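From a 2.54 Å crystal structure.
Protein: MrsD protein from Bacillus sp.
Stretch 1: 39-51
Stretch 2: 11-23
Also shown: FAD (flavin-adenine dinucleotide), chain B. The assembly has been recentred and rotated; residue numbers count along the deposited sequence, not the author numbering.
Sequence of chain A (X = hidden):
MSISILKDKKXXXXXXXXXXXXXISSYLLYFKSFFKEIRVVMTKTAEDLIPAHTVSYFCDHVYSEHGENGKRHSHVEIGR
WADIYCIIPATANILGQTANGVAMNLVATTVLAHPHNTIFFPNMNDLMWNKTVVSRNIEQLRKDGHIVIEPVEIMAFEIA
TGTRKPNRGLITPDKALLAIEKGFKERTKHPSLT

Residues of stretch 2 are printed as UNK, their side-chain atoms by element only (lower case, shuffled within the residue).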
# COMPACT_ATOMS: atom_id res chain seq x y z
N ARG A 39 31.74 5.63 -12.36
CA ARG A 39 30.52 5.36 -11.62
C ARG A 39 29.74 6.66 -11.45
O ARG A 39 30.29 7.76 -11.63
CB ARG A 39 30.82 4.76 -10.25
CG ARG A 39 31.26 3.33 -10.32
CD ARG A 39 31.65 2.80 -8.96
NE ARG A 39 32.19 1.44 -9.08
CZ ARG A 39 32.77 0.78 -8.09
NH1 ARG A 39 32.89 1.32 -6.88
NH2 ARG A 39 33.24 -0.44 -8.31
N VAL A 40 28.47 6.55 -11.09
CA VAL A 40 27.65 7.72 -10.91
C VAL A 40 26.93 7.73 -9.56
O VAL A 40 26.63 6.69 -8.99
CB VAL A 40 26.60 7.79 -12.04
CG1 VAL A 40 25.55 8.86 -11.75
CG2 VAL A 40 27.31 8.07 -13.35
N VAL A 41 26.71 8.94 -9.04
CA VAL A 41 25.97 9.16 -7.81
C VAL A 41 24.96 10.27 -8.22
O VAL A 41 25.35 11.32 -8.77
CB VAL A 41 26.90 9.63 -6.64
CG1 VAL A 41 27.64 10.94 -7.00
CG2 VAL A 41 26.08 9.79 -5.34
N MET A 42 23.68 10.04 -7.97
CA MET A 42 22.62 10.99 -8.35
C MET A 42 21.83 11.60 -7.20
O MET A 42 21.80 11.08 -6.10
CB MET A 42 21.62 10.29 -9.28
CG MET A 42 22.25 9.37 -10.36
SD MET A 42 21.01 8.63 -11.49
CE MET A 42 20.18 10.13 -12.17
N THR A 43 21.18 12.73 -7.47
CA THR A 43 20.32 13.36 -6.49
C THR A 43 18.91 12.89 -6.90
O THR A 43 18.68 12.43 -8.04
CB THR A 43 20.32 14.92 -6.58
OG1 THR A 43 19.78 15.33 -7.85
CG2 THR A 43 21.71 15.47 -6.44
N LYS A 44 17.98 13.04 -5.97
CA LYS A 44 16.58 12.67 -6.17
C LYS A 44 15.96 13.31 -7.42
O LYS A 44 15.30 12.63 -8.22
CB LYS A 44 15.80 13.06 -4.90
CG LYS A 44 14.35 12.57 -4.84
CD LYS A 44 13.37 13.54 -5.51
CE LYS A 44 11.91 13.10 -5.31
NZ LYS A 44 11.67 11.69 -5.78
N THR A 45 16.16 14.61 -7.60
CA THR A 45 15.60 15.29 -8.77
C THR A 45 16.16 14.73 -10.07
O THR A 45 15.42 14.56 -11.05
CB THR A 45 15.88 16.78 -8.72
OG1 THR A 45 15.50 17.27 -7.44
CG2 THR A 45 15.07 17.51 -9.80
N ALA A 46 17.46 14.45 -10.09
CA ALA A 46 18.08 13.87 -11.27
C ALA A 46 17.40 12.52 -11.61
O ALA A 46 17.08 12.26 -12.79
CB ALA A 46 19.57 13.67 -11.04
N GLU A 47 17.16 11.68 -10.59
CA GLU A 47 16.51 10.39 -10.83
C GLU A 47 15.10 10.50 -11.36
O GLU A 47 14.67 9.65 -12.15
CB GLU A 47 16.47 9.53 -9.58
CG GLU A 47 17.65 8.66 -9.40
CD GLU A 47 17.49 7.72 -8.22
OE1 GLU A 47 16.78 6.68 -8.36
OE2 GLU A 47 18.05 8.03 -7.15
N ASP A 48 14.36 11.53 -10.93
CA ASP A 48 12.99 11.71 -11.41
C ASP A 48 13.01 12.06 -12.89
O ASP A 48 12.05 11.75 -13.63
CB ASP A 48 12.24 12.83 -10.67
CG ASP A 48 11.96 12.49 -9.22
OD1 ASP A 48 11.88 11.28 -8.91
OD2 ASP A 48 11.80 13.43 -8.40
N LEU A 49 14.07 12.72 -13.32
CA LEU A 49 14.21 13.11 -14.73
C LEU A 49 14.67 11.92 -15.57
O LEU A 49 14.10 11.65 -16.63
CB LEU A 49 15.21 14.26 -14.87
CG LEU A 49 14.59 15.59 -14.46
CD1 LEU A 49 15.64 16.69 -14.36
CD2 LEU A 49 13.53 15.95 -15.47
N ILE A 50 15.71 11.22 -15.09
CA ILE A 50 16.25 10.07 -15.79
C ILE A 50 16.58 9.01 -14.74
O ILE A 50 17.47 9.18 -13.91
CB ILE A 50 17.50 10.48 -16.64
CG1 ILE A 50 17.95 9.31 -17.52
CG2 ILE A 50 18.66 10.95 -15.73
CD1 ILE A 50 19.12 9.65 -18.45
N PRO A 51 15.84 7.89 -14.76
CA PRO A 51 16.00 6.77 -13.83
C PRO A 51 17.43 6.28 -13.66
O PRO A 51 18.20 6.20 -14.63
CB PRO A 51 15.12 5.67 -14.45
CG PRO A 51 14.09 6.42 -15.19
CD PRO A 51 14.87 7.56 -15.82
N UNK A 11 36.75 7.47 -11.89
CA UNK A 11 35.95 8.69 -11.99
C UNK A 11 34.52 8.53 -11.46
O UNK A 11 33.79 7.60 -11.83
c UNK A 11 35.46 11.54 -12.96
c UNK A 11 34.93 10.31 -13.70
c UNK A 11 34.82 10.58 -15.21
c UNK A 11 35.86 9.14 -13.45
N UNK A 12 34.15 9.45 -10.58
CA UNK A 12 32.81 9.47 -10.01
C UNK A 12 32.11 10.72 -10.53
O UNK A 12 32.61 11.84 -10.39
c UNK A 12 31.48 9.62 -7.80
c UNK A 12 31.64 9.70 -6.27
c UNK A 12 30.64 8.40 -8.19
c UNK A 12 32.86 9.52 -8.48
N UNK A 13 30.96 10.52 -11.15
CA UNK A 13 30.18 11.63 -11.66
C UNK A 13 28.89 11.80 -10.86
O UNK A 13 28.07 10.87 -10.77
c UNK A 13 31.18 11.58 -13.92
c UNK A 13 28.81 12.39 -13.62
c UNK A 13 31.15 10.90 -15.27
c UNK A 13 29.88 11.41 -13.14
N UNK A 14 28.73 12.98 -10.27
CA UNK A 14 27.53 13.27 -9.50
C UNK A 14 26.56 14.01 -10.40
O UNK A 14 26.89 15.06 -10.92
N UNK A 15 25.35 13.47 -10.57
CA UNK A 15 24.36 14.12 -11.43
C UNK A 15 23.28 14.82 -10.59
O UNK A 15 22.70 14.21 -9.69
c UNK A 15 22.72 13.76 -13.26
c UNK A 15 23.68 13.08 -12.34
c UNK A 15 24.73 12.30 -13.12
c UNK A 15 24.14 11.20 -13.97
N UNK A 16 23.01 16.09 -10.89
CA UNK A 16 21.99 16.85 -10.15
C UNK A 16 20.77 17.13 -11.00
O UNK A 16 20.75 16.82 -12.19
s UNK A 16 23.89 18.00 -8.41
c UNK A 16 22.54 18.17 -9.62
N UNK A 17 19.76 17.74 -10.39
CA UNK A 17 18.51 18.01 -11.09
C UNK A 17 18.53 19.06 -12.18
O UNK A 17 18.45 20.24 -11.91
N UNK A 18 18.61 18.62 -13.43
CA UNK A 18 18.60 19.53 -14.57
C UNK A 18 18.10 18.81 -15.82
O UNK A 18 18.33 17.60 -15.96
o UNK A 18 20.11 20.53 -16.16
c UNK A 18 20.01 20.05 -14.83
N UNK A 19 17.41 19.52 -16.71
CA UNK A 19 16.95 18.89 -17.95
C UNK A 19 18.15 18.31 -18.72
O UNK A 19 18.05 17.26 -19.36
c UNK A 19 16.21 19.90 -18.87
c UNK A 19 14.79 20.14 -18.37
c UNK A 19 13.84 18.97 -18.63
c UNK A 19 16.15 19.37 -20.30
N UNK A 20 19.30 18.98 -18.64
CA UNK A 20 20.49 18.51 -19.34
C UNK A 20 21.02 17.17 -18.84
O UNK A 20 21.87 16.56 -19.49
o UNK A 20 22.20 19.61 -17.98
c UNK A 20 21.61 19.56 -19.26
N UNK A 21 20.51 16.70 -17.70
CA UNK A 21 20.94 15.41 -17.16
C UNK A 21 20.43 14.30 -18.05
O UNK A 21 21.01 13.21 -18.11
o UNK A 21 20.81 16.19 -14.88
c UNK A 21 20.37 15.18 -15.76
N UNK A 22 19.34 14.58 -18.76
CA UNK A 22 18.78 13.56 -19.61
C UNK A 22 19.79 13.15 -20.67
O UNK A 22 19.79 12.01 -21.12
c UNK A 22 17.48 14.07 -20.25
c UNK A 22 16.77 12.93 -20.97
c UNK A 22 16.60 14.64 -19.16
N UNK A 23 20.67 14.08 -21.05
CA UNK A 23 21.67 13.76 -22.05
C UNK A 23 23.01 13.29 -21.49
O UNK A 23 23.99 13.13 -22.23
PA FAD B . 17.74 17.36 -4.62
O1A FAD B . 17.20 16.56 -5.80
O2A FAD B . 18.41 16.60 -3.49
O5B FAD B . 16.56 18.27 -3.93
C5B FAD B . 15.29 18.59 -4.57
C4B FAD B . 14.17 17.65 -4.13
O4B FAD B . 14.73 16.45 -3.59
C3B FAD B . 13.27 18.20 -3.01
O3B FAD B . 11.97 18.28 -3.59
C2B FAD B . 13.43 17.22 -1.90
O2B FAD B . 12.38 16.98 -1.01
C1B FAD B . 13.86 15.94 -2.61
N9A FAD B . 14.66 14.91 -1.87
C8A FAD B . 16.05 14.92 -1.39
N7A FAD B . 16.41 13.82 -0.77
C5A FAD B . 15.25 12.98 -0.81
C6A FAD B . 14.95 11.66 -0.30
N6A FAD B . 15.85 10.90 0.34
N1A FAD B . 13.63 11.14 -0.51
C2A FAD B . 12.67 11.87 -1.15
N3A FAD B . 12.88 13.17 -1.69
C4A FAD B . 14.25 13.62 -1.43
N1 FAD B . 18.14 23.91 -10.73
C2 FAD B . 19.37 24.36 -11.19
O2 FAD B . 20.14 25.00 -10.42
N3 FAD B . 19.75 24.10 -12.51
C4 FAD B . 18.95 23.38 -13.49
O4 FAD B . 19.39 23.20 -14.69
C4X FAD B . 17.73 22.93 -13.00
N5 FAD B . 16.91 22.19 -13.92
C5X FAD B . 15.66 21.68 -13.43
C6 FAD B . 14.81 20.93 -14.30
C7 FAD B . 13.53 20.38 -13.89
C7M FAD B . 12.69 19.57 -14.92
C8 FAD B . 13.10 20.62 -12.49
C8M FAD B . 11.80 20.10 -11.91
C9 FAD B . 13.90 21.35 -11.60
C9A FAD B . 15.18 21.90 -12.01
N10 FAD B . 16.12 22.70 -11.16
C10 FAD B . 17.35 23.19 -11.63
C1' FAD B . 15.72 22.94 -9.80
C2' FAD B . 16.32 22.09 -8.75
O2' FAD B . 15.95 20.67 -9.04
C3' FAD B . 15.79 22.44 -7.41
O3' FAD B . 16.40 23.64 -6.87
C4' FAD B . 15.97 21.33 -6.33
O4' FAD B . 15.33 21.80 -5.10
C5' FAD B . 17.40 20.98 -6.01
O5' FAD B . 17.90 19.97 -6.91
P FAD B . 19.15 19.09 -6.56
O1P FAD B . 19.35 18.19 -7.71
O2P FAD B . 20.30 20.00 -6.22
O3P FAD B . 18.79 18.40 -5.15

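Position 11 carries four side-chain carbons, forked at the second. Its CA-to-CB bond runs sideways, and its backbone O accepts a hydrogen bond from Arg-39 N at 2.9 Å; the fork identifies Leu-11.

Position 12 has the same four carbons with the same fork. One terminal methyl lies 4.1 Å from Val-41 CG1, on the face of the sheet shared by Arg-39 and Val-41. This is Leu-12, and the methyl is its CD1.

At position 13 four carbons fork at the first, one arm being two carbons long, which defines an isoleucine. Its CB lies 4.2 Å from Val-40 CG2. The backbone of Ile-13 bonds in both directions, its N donating to Arg-39 O and its O accepting from Val-41 N, each at 2.9 Å.

Position 14 has no side-chain atoms and is Gly-14. Its CA comes within 3.0 Å of Val-41 O in a CA-H...O contact, and a CB placed here would sit tightly, 3.4 Å from Val-41 CG1.

Position 15 again shows four carbons forked at the first, with one longer arm. The end of that arm reaches 3.5 Å from Val-40 CG1, while the short branch lies 3.9 Å from Ala-46 CB. The residue is Ile-15, the two atoms being CD1 and CG2, so one side chain spans strand and helix.

Position 16 has one carbon followed by sulfur, hence Cys-16. Its CA-to-CB bond points away from stretch 1, yet SG remains 3.9 Å from Thr-43 CG2.

Position 17 lacks a side chain and is Gly-17. Its CA lies 3.7 Å from Thr-45 CG2, and a CB would clash with that methyl at 2.6 Å. The backbone N of Gly-17 donates to FAD O1P at 2.7 Å.

Position 18 has one carbon and one oxygen on CA. With no second branch on CB, it is Ser-18; its backbone O packs 3.3 Å from Leu-49 CD1.

Position 19 bears four carbons forked at the first with one two-carbon arm. This is Ile-19, whose CD1 returns to within 4.4 Å of Leu-49 CD2.

Position 20, one carbon then oxygen, makes no contact with stretch 1; it is Ser-20, and its OG donates to Ser-18 OG at 2.9 Å.

Position 21 has the same composition, but its CA-to-CB bond points toward stretch 1, and its backbone O lies 4.0 Å from Ile-50 CG2; it is Ser-21. Ser-21 OG donates to Cys-16 O at 2.8 Å, bracing the turn.

At position 22 one carbon carries two more, giving Val-22, whose backbone O lies 3.6 Å from Ile-50 CD1.

Position 23 has no side chain and touches nothing on stretch 1: Gly-23.

The contact begins as two parallel strands joined by a ladder of backbone hydrogen bonds, ending with Thr-43 N to Ile-15 O at 3.1 Å. Beyond it, helix 44-49 packs against the turn through Ala-46 and Leu-49. Past the strands, FAD O1P bridges the two stretches, accepting from Gly-17 N and, at 2.9 Å, from Thr-43 OG1; O1A is held by stretch 1 alone, accepting from Thr-45 N at 2.9 Å.

Stretch 2 (11-23) LLIGICGSISSVG
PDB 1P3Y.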